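Local coordinates for protein 6-phosphofructokinase subunit beta (Saccharomyces cerevisiae, PDB 3O8O) that phosphorylates fructose 6-phosphate with ATP to give fructose 1,6-bisphosphate, the first committing step of glycolysis, under allosteric activation by fructose 2,6-bisphosphate, at residues B[543-547]-B[656-662]; B[523-527]-B[568-574]; B[300-305]-B[578-583]; B[520-524]-B[534-540]. All coordinates share one frame; numbering follows the deposited sequence.

Contact 1: residues B[543-547]-B[656-662]; sequences ALMEY and AYPGHVQ. With FDP (2,6-di-O-phosphono-beta-D-fructofuranose), chain L.
The helical turn 543-547 lies against the loop 656-662, its backbone nearest at Ala543 with Gln662 (CA atoms 5.4 Å apart) and further off at Tyr547 with Pro658 (7.1 Å between CA atoms). Pro658 CB lies over one face of the Tyr547 ring in a CH-pi contact, and the two side chains cross at about a right angle. The Tyr547 ring is sent toward the loop because CG stands opposite the backbone N (chi1 -179°). Ala656 CB meets the edge of the same ring, 3.8 Å from Tyr547 OH. That hydroxyl is hydrogen-bonded to the backbone of another protein chain. One helical turn back, Ala543 CB rests on the carbonyl of Val661 (CB to O 3.4 Å). Leu544 runs side by side with Gln662, its CD2 3.9 Å from Gln662 OE1. The Gln662 amide is held at both ends. Its NE2 donates to Gly659 O at 2.9 Å, on a lone pair in the carbonyl plane, and OE1 accepts from the backbone N of Gln568. On the loop's ligand side, His660 NE2 donates to O6P of the bisphosphate at 3.1 Å. The arrangement belongs to the allosteric site of the C-terminal phosphofructokinase domain, where the loop after strand 652-656 carries activator-binding residues and is backed by helix 537-558.

Contact 2: residues B[523-527]-B[568-574]; sequences TLSNN and QGGNSGY. With FDP (2,6-di-O-phosphono-beta-D-fructofuranose), chain L.
Ser525 and Gly569 meet where two loops of the fructose 2,6-bisphosphate site come together, the first closed by a type I turn from Thr523 to Asn526, the second by a type II' turn from Gly569 to Ser572. Ser525 OG lies 3.3 Å from Gly569 CA and donates to O2P of the bisphosphate. Its place beside the backbone N (chi1 -47°) brings the hydroxyl to the ligand. Thr523 OG1 donates to the same O2P at 2.7 Å, so two hydroxyls grip one phosphate oxygen. Thr523 OG1 also accepts from Ser525 N, an ST turn that fixes the serine's backbone next to the phosphate. Gly569 N reaches the sugar instead, donating to ligand O1 at 3.3 Å. Leu524 crosses Gln568 at about a right angle and turns its CD2 toward ligand O4. At the far end Asn526 lies over one face of the Tyr574 ring, with ND2 above the ring centre and the amide plane turned 52° from the ring. Its CB makes an off-centre CH-pi contact, 4.1 Å from the centroid. The amide is tethered by OD1, which accepts from Ser534 N. Tyr574 also meets Trp749 edge to face. With an alanine in place of Tyr574, Asn526 would probably lose the ring beneath its amide, and a gap would open beside Trp749. Between these ends Ser572 OG ties the loops, accepting from Tyr574 N in a second ST turn and donating to Ser525 O at 3.1 Å, nearly in line with the C=O bond.

Contact 3: residues B[300-305]-B[578-583]; sequences RILATL and YASLAV
Ile301 sits at the centre of this helix crossing and sends three carbons to three residues of 578-583. CD1 reaches Tyr578 CD2 at 3.6 Å, CG2 meets Leu581 CD2 at 3.8 Å, and CG1 faces Ala582 CB at 4.0 Å. The methyls come to the edge of the Tyr578 ring, and the two side chains cross at about a right angle. With CG1 beside the backbone N (chi1 -57°), the isoleucine spreads its branches so that CD1 and CG2 both reach the tyrosine. Leu305 adds CD2 against Leu581 CD2. The polar part is carried by Arg300. Arg300 is extended from CG to NE, and its NH1 donates to Ala582 O at 3.3 Å with an N-H...O angle of 165°. The carbonyl oxygen lies at the edge of the guanidinium, in its plane. The carbonyl belongs to the end of helix 574-583. Further out, Arg300 NE donates to Ala295 O, while NH2 bonds Thr294 OG1 and makes a salt bridge with Asp549. A methionine in place of Arg300 is likely to cost Asp549 this salt bridge and Ala582 O this donor. Thr304 OG1 folds back on Arg300 O at 2.8 Å, sharing that carbonyl with Thr304 N. Helices 537-558 and 750-760 also pack against the pair. The short segments cross at 71°, their axes 9.1 Å apart. The result is a helix-helix interface joining the catalytic and regulatory halves of a tandem phosphofructokinase chain.

Contact 4: residues B[520-524]-B[534-540]; sequences IPATL and SLGSDTA. With FDP (2,6-di-O-phosphono-beta-D-fructofuranose), chain L.
Backbone bonds join Ala522 and Leu535 in a single beta bridge, their CA atoms 4.0 Å apart. Leu535 N donates to Pro521 O at 2.8 Å, and Leu535 O takes a weak bond from Thr523 N at 2.9 Å. The same oxygen is approached by Ala522 CA in a C-H...O contact of 3.2 Å.

One side-chain bond adds to these. Ser534 OG stands between its own backbone N and carbonyl carbon (chi1 64°), which turns it toward the other segment. There it donates to Thr523 O. Ser534 OG also lies 3.7 Å from Thr523 CG2.

Apolar contacts lie along the bridge. Ile520 CG2 meets Leu535 CD1 at 3.7 Å, the two side chains set at a slant. Ala522 CB faces Leu535 CB. Gly536 is the N-cap residue of the helix, and at its backbone angles (phi 101°) a side chain would be jammed against the carbonyl oxygen of Leu535.

Strand 519-521 is outermost in its sheet within this chain and pairs with strand 487-492. Helix 669-688 covers Ile520 and Leu535, and helix 537-558 starts directly from the bridge.

How the contacts relate
Helix 297-316 of the catalytic half opens contact 3, which closes only at helix 574-583 and so spans the linker between the two halves. Contacts 2 and 4 fall wholly within that span. Both start from the strand end and following loop, sharing Thr523 and Leu524. Contact 4 closes first, over a short loop into helix 537-558. Before contact 2 closes, after strand 561-567, contact 1 opens on helix 537-558; it ends past strand 652-656, so it crosses contacts 2 and 3. Contact 4 is complete before contact 1 begins. Contacts 1, 2 and 4 gather round one bisphosphate, and Met545 of contact 1 touches Arg300 of contact 3.

Contact 1: residues B[543-547]-B[656-662]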
loop_
_atom_site.group_PDB
_atom_site.type_symbol
_atom_site.label_atom_id
_atom_site.label_comp_id
_atom_site.label_asym_id
_atom_site.label_seq_id
_atom_site.Cartn_x
_atom_site.Cartn_y
_atom_site.Cartn_z
ATOM N N ALA B 543 13.008 7.128 23.971
ATOM C CA ALA B 543 12.083 7.839 23.114
ATOM C C ALA B 543 10.845 7.000 22.896
ATOM O O ALA B 543 9.709 7.481 23.022
ATOM C CB ALA B 543 12.737 8.109 21.788
ATOM N N LEU B 544 11.086 5.737 22.549
ATOM C CA LEU B 544 10.020 4.792 22.281
ATOM C C LEU B 544 9.284 4.467 23.557
ATOM O O LEU B 544 8.066 4.489 23.589
ATOM C CB LEU B 544 10.582 3.523 21.660
ATOM C CG LEU B 544 9.592 2.415 21.290
ATOM C CD1 LEU B 544 8.478 2.991 20.458
ATOM C CD2 LEU B 544 10.280 1.331 20.489
ATOM N N MET B 545 10.026 4.203 24.621
ATOM C CA MET B 545 9.414 3.871 25.894
ATOM C C MET B 545 8.448 4.940 26.388
ATOM O O MET B 545 7.340 4.628 26.818
ATOM C CB MET B 545 10.478 3.629 26.950
ATOM C CG MET B 545 9.898 3.442 28.318
ATOM S SD MET B 545 11.138 3.647 29.617
ATOM C CE MET B 545 11.282 5.390 29.673
ATOM N N GLU B 546 8.861 6.202 26.348
ATOM C CA GLU B 546 7.970 7.263 26.798
ATOM C C GLU B 546 6.748 7.372 25.885
ATOM O O GLU B 546 5.635 7.611 26.356
ATOM C CB GLU B 546 8.709 8.589 26.847
ATOM C CG GLU B 546 9.780 8.596 27.868
ATOM C CD GLU B 546 10.333 9.970 28.073
ATOM O OE1 GLU B 546 10.797 10.544 27.074
ATOM O OE2 GLU B 546 10.308 10.481 29.220
ATOM N N TYR B 547 6.966 7.203 24.580
ATOM C CA TYR B 547 5.883 7.265 23.609
ATOM C C TYR B 547 4.846 6.240 24.043
ATOM O O TYR B 547 3.669 6.571 24.238
ATOM C CB TYR B 547 6.404 6.903 22.231
ATOM C CG TYR B 547 5.369 6.945 21.119
ATOM C CD1 TYR B 547 5.189 8.079 20.355
ATOM C CD2 TYR B 547 4.587 5.824 20.822
ATOM C CE1 TYR B 547 4.275 8.109 19.331
ATOM C CE2 TYR B 547 3.652 5.842 19.788
ATOM C CZ TYR B 547 3.509 6.994 19.047
ATOM O OH TYR B 547 2.617 7.045 18.007
ATOM N N ALA B 656 -0.353 2.839 15.794
ATOM C CA ALA B 656 0.430 3.948 16.324
ATOM C C ALA B 656 1.753 3.973 15.604
ATOM O O ALA B 656 2.450 2.961 15.564
ATOM C CB ALA B 656 0.648 3.785 17.810
ATOM N N TYR B 657 2.080 5.120 15.017
ATOM C CA TYR B 657 3.331 5.254 14.294
ATOM C C TYR B 657 4.220 6.373 14.825
ATOM O O TYR B 657 4.269 7.461 14.247
ATOM C CB TYR B 657 3.061 5.478 12.808
ATOM C CG TYR B 657 2.485 4.295 12.084
ATOM C CD1 TYR B 657 1.120 4.082 12.043
ATOM C CD2 TYR B 657 3.298 3.415 11.406
ATOM C CE1 TYR B 657 0.563 3.006 11.325
ATOM C CE2 TYR B 657 2.767 2.350 10.690
ATOM C CZ TYR B 657 1.395 2.148 10.650
ATOM O OH TYR B 657 0.874 1.097 9.929
ATOM N N PRO B 658 4.946 6.112 15.923
ATOM C CA PRO B 658 5.832 7.114 16.517
ATOM C C PRO B 658 6.850 7.566 15.489
ATOM O O PRO B 658 7.333 8.695 15.526
ATOM C CB PRO B 658 6.444 6.381 17.712
ATOM C CG PRO B 658 6.396 4.976 17.295
ATOM C CD PRO B 658 5.068 4.834 16.631
ATOM N N GLY B 659 7.168 6.677 14.566
ATOM C CA GLY B 659 8.082 7.040 13.507
ATOM C C GLY B 659 9.487 7.514 13.839
ATOM O O GLY B 659 10.249 6.824 14.518
ATOM N N HIS B 660 9.846 8.693 13.339
ATOM C CA HIS B 660 11.170 9.231 13.571
ATOM C C HIS B 660 11.425 9.819 14.951
ATOM O O HIS B 660 12.579 10.106 15.267
ATOM C CB HIS B 660 11.522 10.272 12.503
ATOM C CG HIS B 660 11.966 9.674 11.201
ATOM N ND1 HIS B 660 11.088 9.279 10.212
ATOM C CD2 HIS B 660 13.200 9.359 10.745
ATOM C CE1 HIS B 660 11.764 8.749 9.208
ATOM N NE2 HIS B 660 13.046 8.785 9.507
ATOM N N VAL B 661 10.399 10.010 15.783
ATOM C CA VAL B 661 10.703 10.551 17.089
ATOM C C VAL B 661 11.516 9.492 17.753
ATOM O O VAL B 661 12.117 9.708 18.798
ATOM C CB VAL B 661 9.484 10.815 17.988
ATOM C CG1 VAL B 661 8.693 11.953 17.445
ATOM C CG2 VAL B 661 8.678 9.567 18.159
ATOM N N GLN B 662 11.534 8.326 17.150
ATOM C CA GLN B 662 12.295 7.269 17.744
ATOM C C GLN B 662 13.780 7.587 17.786
ATOM O O GLN B 662 14.536 6.843 18.399
ATOM C CB GLN B 662 12.021 5.957 17.018
ATOM C CG GLN B 662 10.584 5.495 17.208
ATOM C CD GLN B 662 10.309 4.151 16.572
ATOM O OE1 GLN B 662 10.708 3.100 17.093
ATOM N NE2 GLN B 662 9.630 4.176 15.432
HETATM P P1 FDP L . 19.088 1.531 10.231
HETATM O O1P FDP L . 20.401 1.537 9.550
HETATM O O2P FDP L . 19.254 1.541 11.830
HETATM O O3P FDP L . 18.246 0.202 9.881
HETATM O O1 FDP L . 15.042 2.061 11.649
HETATM C C1 FDP L . 16.227 1.777 10.900
HETATM C C2 FDP L . 16.926 3.077 10.496
HETATM O O2 FDP L . 18.186 2.817 9.868
HETATM C C3 FDP L . 17.082 3.991 11.712
HETATM O O3 FDP L . 18.473 4.097 12.027
HETATM C C4 FDP L . 16.573 5.331 11.190
HETATM O O4 FDP L . 15.999 6.055 12.281
HETATM C C5 FDP L . 15.475 4.845 10.252
HETATM O O5 FDP L . 16.124 3.784 9.542
HETATM C C6 FDP L . 14.983 5.887 9.246
HETATM O O6 FDP L . 16.003 6.184 8.288
HETATM P P2 FDP L . 15.641 6.900 6.891
HETATM O O4P FDP L . 16.785 6.887 5.954
HETATM O O5P FDP L . 14.351 6.153 6.288
HETATM O O6P FDP L . 15.162 8.385 7.279
#

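Contact 2: residues B[523-527]-B[568-574]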
loop_
_atom_site.group_PDB
_atom_site.type_symbol
_atom_site.label_atom_id
_atom_site.label_comp_id
_atom_site.label_asym_id
_atom_site.label_seq_id
_atom_site.Cartn_x
_atom_site.Cartn_y
_atom_site.Cartn_z
ATOM N N THR B 523 23.561 3.572 15.671
ATOM C CA THR B 523 22.274 3.412 15.010
ATOM C C THR B 523 21.347 2.973 16.123
ATOM O O THR B 523 21.711 2.102 16.895
ATOM C CB THR B 523 22.319 2.307 13.977
ATOM O OG1 THR B 523 21.035 1.692 13.898
ATOM C CG2 THR B 523 23.304 1.248 14.377
ATOM N N LEU B 524 20.163 3.573 16.223
ATOM C CA LEU B 524 19.212 3.211 17.283
ATOM C C LEU B 524 18.779 1.737 17.185
ATOM O O LEU B 524 18.247 1.172 18.137
ATOM C CB LEU B 524 17.986 4.142 17.228
ATOM C CG LEU B 524 17.217 4.243 15.893
ATOM C CD1 LEU B 524 16.349 3.020 15.768
ATOM C CD2 LEU B 524 16.321 5.499 15.825
ATOM N N SER B 525 19.046 1.121 16.039
ATOM C CA SER B 525 18.684 -0.259 15.803
ATOM C C SER B 525 19.608 -1.277 16.434
ATOM O O SER B 525 19.198 -2.410 16.683
ATOM C CB SER B 525 18.646 -0.536 14.317
ATOM O OG SER B 525 17.929 0.479 13.681
ATOM N N ASN B 526 20.860 -0.889 16.656
ATOM C CA ASN B 526 21.865 -1.775 17.244
ATOM C C ASN B 526 22.056 -3.005 16.354
ATOM O O ASN B 526 22.110 -4.145 16.832
ATOM C CB ASN B 526 21.441 -2.183 18.659
ATOM C CG ASN B 526 22.606 -2.690 19.486
ATOM O OD1 ASN B 526 23.674 -2.082 19.498
ATOM N ND2 ASN B 526 22.410 -3.800 20.184
ATOM N N ASN B 527 22.173 -2.751 15.053
ATOM C CA ASN B 527 22.333 -3.812 14.051
ATOM C C ASN B 527 23.742 -3.969 13.489
ATOM O O ASN B 527 23.971 -4.759 12.565
ATOM C CB ASN B 527 21.356 -3.585 12.880
ATOM C CG ASN B 527 21.632 -2.287 12.111
ATOM O OD1 ASN B 527 21.831 -1.221 12.701
ATOM N ND2 ASN B 527 21.620 -2.375 10.794
ATOM N N GLN B 568 10.949 0.787 15.135
ATOM C CA GLN B 568 12.058 0.790 14.195
ATOM C C GLN B 568 13.071 -0.270 14.501
ATOM O O GLN B 568 12.877 -1.078 15.404
ATOM C CB GLN B 568 12.743 2.150 14.168
ATOM C CG GLN B 568 12.031 3.132 13.257
ATOM C CD GLN B 568 12.725 4.471 13.147
ATOM O OE1 GLN B 568 12.205 5.409 12.540
ATOM N NE2 GLN B 568 13.905 4.570 13.737
ATOM N N GLY B 569 14.142 -0.285 13.725
ATOM C CA GLY B 569 15.173 -1.250 13.964
ATOM C C GLY B 569 15.432 -2.164 12.796
ATOM O O GLY B 569 16.112 -3.180 12.944
ATOM N N GLY B 570 14.904 -1.839 11.628
ATOM C CA GLY B 570 15.151 -2.706 10.489
ATOM C C GLY B 570 14.923 -4.195 10.760
ATOM O O GLY B 570 13.812 -4.627 11.109
ATOM N N ASN B 571 15.956 -5.005 10.602
ATOM C CA ASN B 571 15.776 -6.417 10.837
ATOM C C ASN B 571 16.155 -6.824 12.249
ATOM O O ASN B 571 16.179 -8.030 12.570
ATOM C CB ASN B 571 16.602 -7.230 9.847
ATOM C CG ASN B 571 16.119 -7.092 8.429
ATOM O OD1 ASN B 571 14.926 -7.122 8.164
ATOM N ND2 ASN B 571 17.044 -6.965 7.508
ATOM N N SER B 572 16.464 -5.837 13.085
ATOM C CA SER B 572 16.848 -6.109 14.461
ATOM C C SER B 572 15.726 -5.839 15.454
ATOM O O SER B 572 15.231 -4.711 15.556
ATOM C CB SER B 572 18.054 -5.274 14.853
ATOM O OG SER B 572 18.261 -5.381 16.250
ATOM N N GLY B 573 15.350 -6.879 16.196
ATOM C CA GLY B 573 14.296 -6.758 17.188
ATOM C C GLY B 573 14.777 -6.199 18.521
ATOM O O GLY B 573 14.047 -6.163 19.513
ATOM N N TYR B 574 16.015 -5.740 18.541
ATOM C CA TYR B 574 16.564 -5.199 19.759
ATOM C C TYR B 574 15.676 -4.116 20.395
ATOM O O TYR B 574 15.263 -4.236 21.554
ATOM C CB TYR B 574 17.952 -4.634 19.492
ATOM C CG TYR B 574 18.544 -3.993 20.714
ATOM C CD1 TYR B 574 19.097 -4.763 21.740
ATOM C CD2 TYR B 574 18.548 -2.615 20.848
ATOM C CE1 TYR B 574 19.646 -4.164 22.861
ATOM C CE2 TYR B 574 19.084 -2.015 21.943
ATOM C CZ TYR B 574 19.640 -2.781 22.951
ATOM O OH TYR B 574 20.234 -2.129 24.007
HETATM P P1 FDP L . 19.088 1.531 10.231
HETATM O O1P FDP L . 20.401 1.537 9.550
HETATM O O2P FDP L . 19.254 1.541 11.830
HETATM O O3P FDP L . 18.246 0.202 9.881
HETATM O O1 FDP L . 15.042 2.061 11.649
HETATM C C1 FDP L . 16.227 1.777 10.900
HETATM C C2 FDP L . 16.926 3.077 10.496
HETATM O O2 FDP L . 18.186 2.817 9.868
HETATM C C3 FDP L . 17.082 3.991 11.712
HETATM O O3 FDP L . 18.473 4.097 12.027
HETATM C C4 FDP L . 16.573 5.331 11.190
HETATM O O4 FDP L . 15.999 6.055 12.281
HETATM C C5 FDP L . 15.475 4.845 10.252
HETATM O O5 FDP L . 16.124 3.784 9.542
HETATM C C6 FDP L . 14.983 5.887 9.246
HETATM O O6 FDP L . 16.003 6.184 8.288
HETATM P P2 FDP L . 15.641 6.900 6.891
HETATM O O4P FDP L . 16.785 6.887 5.954
HETATM O O5P FDP L . 14.351 6.153 6.288
HETATM O O6P FDP L . 15.162 8.385 7.279
#

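Contact 3: residues B[300-305]-B[578-583]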
loop_
_atom_site.group_PDB
_atom_site.type_symbol
_atom_site.label_atom_id
_atom_site.label_comp_id
_atom_site.label_asym_id
_atom_site.label_seq_id
_atom_site.Cartn_x
_atom_site.Cartn_y
_atom_site.Cartn_z
ATOM N N ARG B 300 14.473 0.847 34.464
ATOM C CA ARG B 300 13.358 -0.083 34.420
ATOM C C ARG B 300 13.882 -1.479 34.084
ATOM O O ARG B 300 13.664 -2.424 34.843
ATOM C CB ARG B 300 12.337 0.334 33.370
ATOM C CG ARG B 300 11.651 1.621 33.665
ATOM C CD ARG B 300 10.515 1.856 32.703
ATOM N NE ARG B 300 10.152 3.268 32.688
ATOM C CZ ARG B 300 9.051 3.762 32.135
ATOM N NH1 ARG B 300 8.173 2.965 31.538
ATOM N NH2 ARG B 300 8.832 5.060 32.186
ATOM N N ILE B 301 14.587 -1.599 32.961
ATOM C CA ILE B 301 15.120 -2.881 32.518
ATOM C C ILE B 301 16.050 -3.533 33.534
ATOM O O ILE B 301 16.045 -4.756 33.717
ATOM C CB ILE B 301 15.850 -2.727 31.180
ATOM C CG1 ILE B 301 14.883 -2.124 30.156
ATOM C CG2 ILE B 301 16.346 -4.093 30.690
ATOM C CD1 ILE B 301 15.517 -1.728 28.823
ATOM N N LEU B 302 16.848 -2.718 34.205
ATOM C CA LEU B 302 17.763 -3.258 35.196
ATOM C C LEU B 302 16.976 -3.796 36.378
ATOM O O LEU B 302 17.132 -4.938 36.777
ATOM C CB LEU B 302 18.738 -2.181 35.688
ATOM C CG LEU B 302 19.622 -2.617 36.863
ATOM C CD1 LEU B 302 20.451 -3.837 36.473
ATOM C CD2 LEU B 302 20.509 -1.481 37.258
ATOM N N ALA B 303 16.122 -2.958 36.935
ATOM C CA ALA B 303 15.317 -3.354 38.076
ATOM C C ALA B 303 14.378 -4.513 37.752
ATOM O O ALA B 303 14.028 -5.300 38.624
ATOM C CB ALA B 303 14.525 -2.161 38.572
ATOM N N THR B 304 13.957 -4.623 36.502
ATOM C CA THR B 304 13.078 -5.709 36.145
ATOM C C THR B 304 13.818 -7.032 36.153
ATOM O O THR B 304 13.287 -8.024 36.643
ATOM C CB THR B 304 12.457 -5.494 34.770
ATOM O OG1 THR B 304 11.583 -4.358 34.833
ATOM C CG2 THR B 304 11.669 -6.739 34.332
ATOM N N LEU B 305 15.035 -7.059 35.615
ATOM C CA LEU B 305 15.800 -8.306 35.595
ATOM C C LEU B 305 16.325 -8.697 36.973
ATOM O O LEU B 305 16.303 -9.861 37.347
ATOM C CB LEU B 305 16.982 -8.209 34.643
ATOM C CG LEU B 305 16.677 -7.994 33.169
ATOM C CD1 LEU B 305 18.007 -7.976 32.434
ATOM C CD2 LEU B 305 15.789 -9.087 32.624
ATOM N N TYR B 578 13.536 -4.588 24.055
ATOM C CA TYR B 578 13.762 -3.851 25.288
ATOM C C TYR B 578 12.669 -2.838 25.583
ATOM O O TYR B 578 12.295 -2.647 26.746
ATOM C CB TYR B 578 15.166 -3.221 25.308
ATOM C CG TYR B 578 16.202 -4.291 25.575
ATOM C CD1 TYR B 578 16.644 -5.131 24.550
ATOM C CD2 TYR B 578 16.581 -4.604 26.881
ATOM C CE1 TYR B 578 17.414 -6.256 24.827
ATOM C CE2 TYR B 578 17.353 -5.734 27.161
ATOM C CZ TYR B 578 17.756 -6.548 26.136
ATOM O OH TYR B 578 18.484 -7.667 26.419
ATOM N N ALA B 579 12.127 -2.212 24.545
ATOM C CA ALA B 579 11.044 -1.246 24.769
ATOM C C ALA B 579 9.898 -2.014 25.447
ATOM O O ALA B 579 9.366 -1.625 26.513
ATOM C CB ALA B 579 10.575 -0.654 23.439
ATOM N N SER B 580 9.546 -3.120 24.807
ATOM C CA SER B 580 8.510 -3.984 25.299
ATOM C C SER B 580 8.758 -4.313 26.781
ATOM O O SER B 580 7.884 -4.128 27.637
ATOM C CB SER B 580 8.485 -5.262 24.462
ATOM O OG SER B 580 7.667 -6.251 25.063
ATOM N N LEU B 581 9.950 -4.799 27.095
ATOM C CA LEU B 581 10.225 -5.152 28.474
ATOM C C LEU B 581 10.064 -3.948 29.391
ATOM O O LEU B 581 9.523 -4.079 30.485
ATOM C CB LEU B 581 11.636 -5.715 28.614
ATOM C CG LEU B 581 12.014 -6.327 29.963
ATOM C CD1 LEU B 581 11.352 -7.664 30.071
ATOM C CD2 LEU B 581 13.508 -6.509 30.071
ATOM N N ALA B 582 10.514 -2.778 28.933
ATOM C CA ALA B 582 10.461 -1.555 29.721
ATOM C C ALA B 582 9.090 -0.935 29.950
ATOM O O ALA B 582 8.910 -0.138 30.878
ATOM C CB ALA B 582 11.354 -0.546 29.113
ATOM N N VAL B 583 8.123 -1.261 29.106
ATOM C CA VAL B 583 6.792 -0.699 29.303
ATOM C C VAL B 583 5.809 -1.798 29.614
ATOM O O VAL B 583 4.623 -1.548 29.757
ATOM C CB VAL B 583 6.281 0.048 28.067
ATOM C CG1 VAL B 583 7.141 1.260 27.815
ATOM C CG2 VAL B 583 6.280 -0.880 26.849
#

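Contact 4: residues B[520-524]-B[534-540]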
loop_
_atom_site.group_PDB
_atom_site.type_symbol
_atom_site.label_atom_id
_atom_site.label_comp_id
_atom_site.label_asym_id
_atom_site.label_seq_id
_atom_site.Cartn_x
_atom_site.Cartn_y
_atom_site.Cartn_z
ATOM N N ILE B 520 33.064 3.306 14.981
ATOM C CA ILE B 520 32.338 3.472 16.238
ATOM C C ILE B 520 30.887 3.242 15.854
ATOM O O ILE B 520 30.262 4.126 15.281
ATOM C CB ILE B 520 32.435 4.897 16.800
ATOM C CG1 ILE B 520 33.882 5.226 17.189
ATOM C CG2 ILE B 520 31.504 5.019 18.000
ATOM C CD1 ILE B 520 34.074 6.614 17.784
ATOM N N PRO B 521 30.325 2.063 16.168
ATOM C CA PRO B 521 28.928 1.791 15.803
ATOM C C PRO B 521 27.915 2.771 16.387
ATOM O O PRO B 521 28.020 3.159 17.550
ATOM C CB PRO B 521 28.707 0.365 16.304
ATOM C CG PRO B 521 30.090 -0.216 16.322
ATOM C CD PRO B 521 30.908 0.912 16.873
ATOM N N ALA B 522 26.944 3.169 15.562
ATOM C CA ALA B 522 25.889 4.086 15.978
ATOM C C ALA B 522 24.654 4.014 15.067
ATOM O O ALA B 522 24.686 4.338 13.870
ATOM C CB ALA B 522 26.418 5.491 16.034
ATOM N N THR B 523 23.561 3.572 15.671
ATOM C CA THR B 523 22.274 3.412 15.010
ATOM C C THR B 523 21.347 2.973 16.123
ATOM O O THR B 523 21.711 2.102 16.895
ATOM C CB THR B 523 22.319 2.307 13.977
ATOM O OG1 THR B 523 21.035 1.692 13.898
ATOM C CG2 THR B 523 23.304 1.248 14.377
ATOM N N LEU B 524 20.163 3.573 16.223
ATOM C CA LEU B 524 19.212 3.211 17.283
ATOM C C LEU B 524 18.779 1.737 17.185
ATOM O O LEU B 524 18.247 1.172 18.137
ATOM C CB LEU B 524 17.986 4.142 17.228
ATOM C CG LEU B 524 17.217 4.243 15.893
ATOM C CD1 LEU B 524 16.349 3.020 15.768
ATOM C CD2 LEU B 524 16.321 5.499 15.825
ATOM N N SER B 534 25.255 -0.159 20.087
ATOM C CA SER B 534 25.615 0.880 19.145
ATOM C C SER B 534 25.250 2.236 19.796
ATOM O O SER B 534 24.491 2.277 20.762
ATOM C CB SER B 534 24.873 0.681 17.829
ATOM O OG SER B 534 23.486 0.811 18.015
ATOM N N LEU B 535 25.816 3.337 19.309
ATOM C CA LEU B 535 25.499 4.634 19.888
ATOM C C LEU B 535 24.110 5.070 19.418
ATOM O O LEU B 535 23.706 4.803 18.275
ATOM C CB LEU B 535 26.542 5.687 19.470
ATOM C CG LEU B 535 27.934 5.693 20.102
ATOM C CD1 LEU B 535 28.701 6.903 19.608
ATOM C CD2 LEU B 535 27.820 5.751 21.599
ATOM N N GLY B 536 23.387 5.741 20.306
ATOM C CA GLY B 536 22.052 6.215 19.977
ATOM C C GLY B 536 20.964 5.322 20.544
ATOM O O GLY B 536 19.863 5.758 20.880
ATOM N N SER B 537 21.301 4.053 20.664
ATOM C CA SER B 537 20.390 3.054 21.165
ATOM C C SER B 537 19.578 3.464 22.407
ATOM O O SER B 537 18.350 3.481 22.379
ATOM C CB SER B 537 21.183 1.787 21.438
ATOM O OG SER B 537 20.344 0.797 21.960
ATOM N N ASP B 538 20.256 3.790 23.497
ATOM C CA ASP B 538 19.568 4.161 24.723
ATOM C C ASP B 538 18.680 5.391 24.515
ATOM O O ASP B 538 17.651 5.560 25.165
ATOM C CB ASP B 538 20.601 4.418 25.861
ATOM C CG ASP B 538 19.945 4.869 27.186
ATOM O OD1 ASP B 538 19.334 4.024 27.889
ATOM O OD2 ASP B 538 20.037 6.075 27.518
ATOM N N THR B 539 19.071 6.265 23.607
ATOM C CA THR B 539 18.273 7.456 23.403
ATOM C C THR B 539 16.974 7.055 22.735
ATOM O O THR B 539 15.902 7.554 23.090
ATOM C CB THR B 539 19.037 8.477 22.557
ATOM O OG1 THR B 539 20.075 9.049 23.354
ATOM C CG2 THR B 539 18.140 9.581 22.097
ATOM N N ALA B 540 17.081 6.136 21.779
ATOM C CA ALA B 540 15.917 5.644 21.049
ATOM C C ALA B 540 15.008 4.884 22.008
ATOM O O ALA B 540 13.808 5.136 22.087
ATOM C CB ALA B 540 16.368 4.714 19.906
HETATM P P1 FDP L . 19.088 1.531 10.231
HETATM O O1P FDP L . 20.401 1.537 9.550
HETATM O O2P FDP L . 19.254 1.541 11.830
HETATM O O3P FDP L . 18.246 0.202 9.881
HETATM O O1 FDP L . 15.042 2.061 11.649
HETATM C C1 FDP L . 16.227 1.777 10.900
HETATM C C2 FDP L . 16.926 3.077 10.496
HETATM O O2 FDP L . 18.186 2.817 9.868
HETATM C C3 FDP L . 17.082 3.991 11.712
HETATM O O3 FDP L . 18.473 4.097 12.027
HETATM C C4 FDP L . 16.573 5.331 11.190
HETATM O O4 FDP L . 15.999 6.055 12.281
HETATM C C5 FDP L . 15.475 4.845 10.252
HETATM O O5 FDP L . 16.124 3.784 9.542
HETATM C C6 FDP L . 14.983 5.887 9.246
HETATM O O6 FDP L . 16.003 6.184 8.288
HETATM P P2 FDP L . 15.641 6.900 6.891
HETATM O O4P FDP L . 16.785 6.887 5.954
HETATM O O5P FDP L . 14.351 6.153 6.288
HETATM O O6P FDP L . 15.162 8.385 7.279
#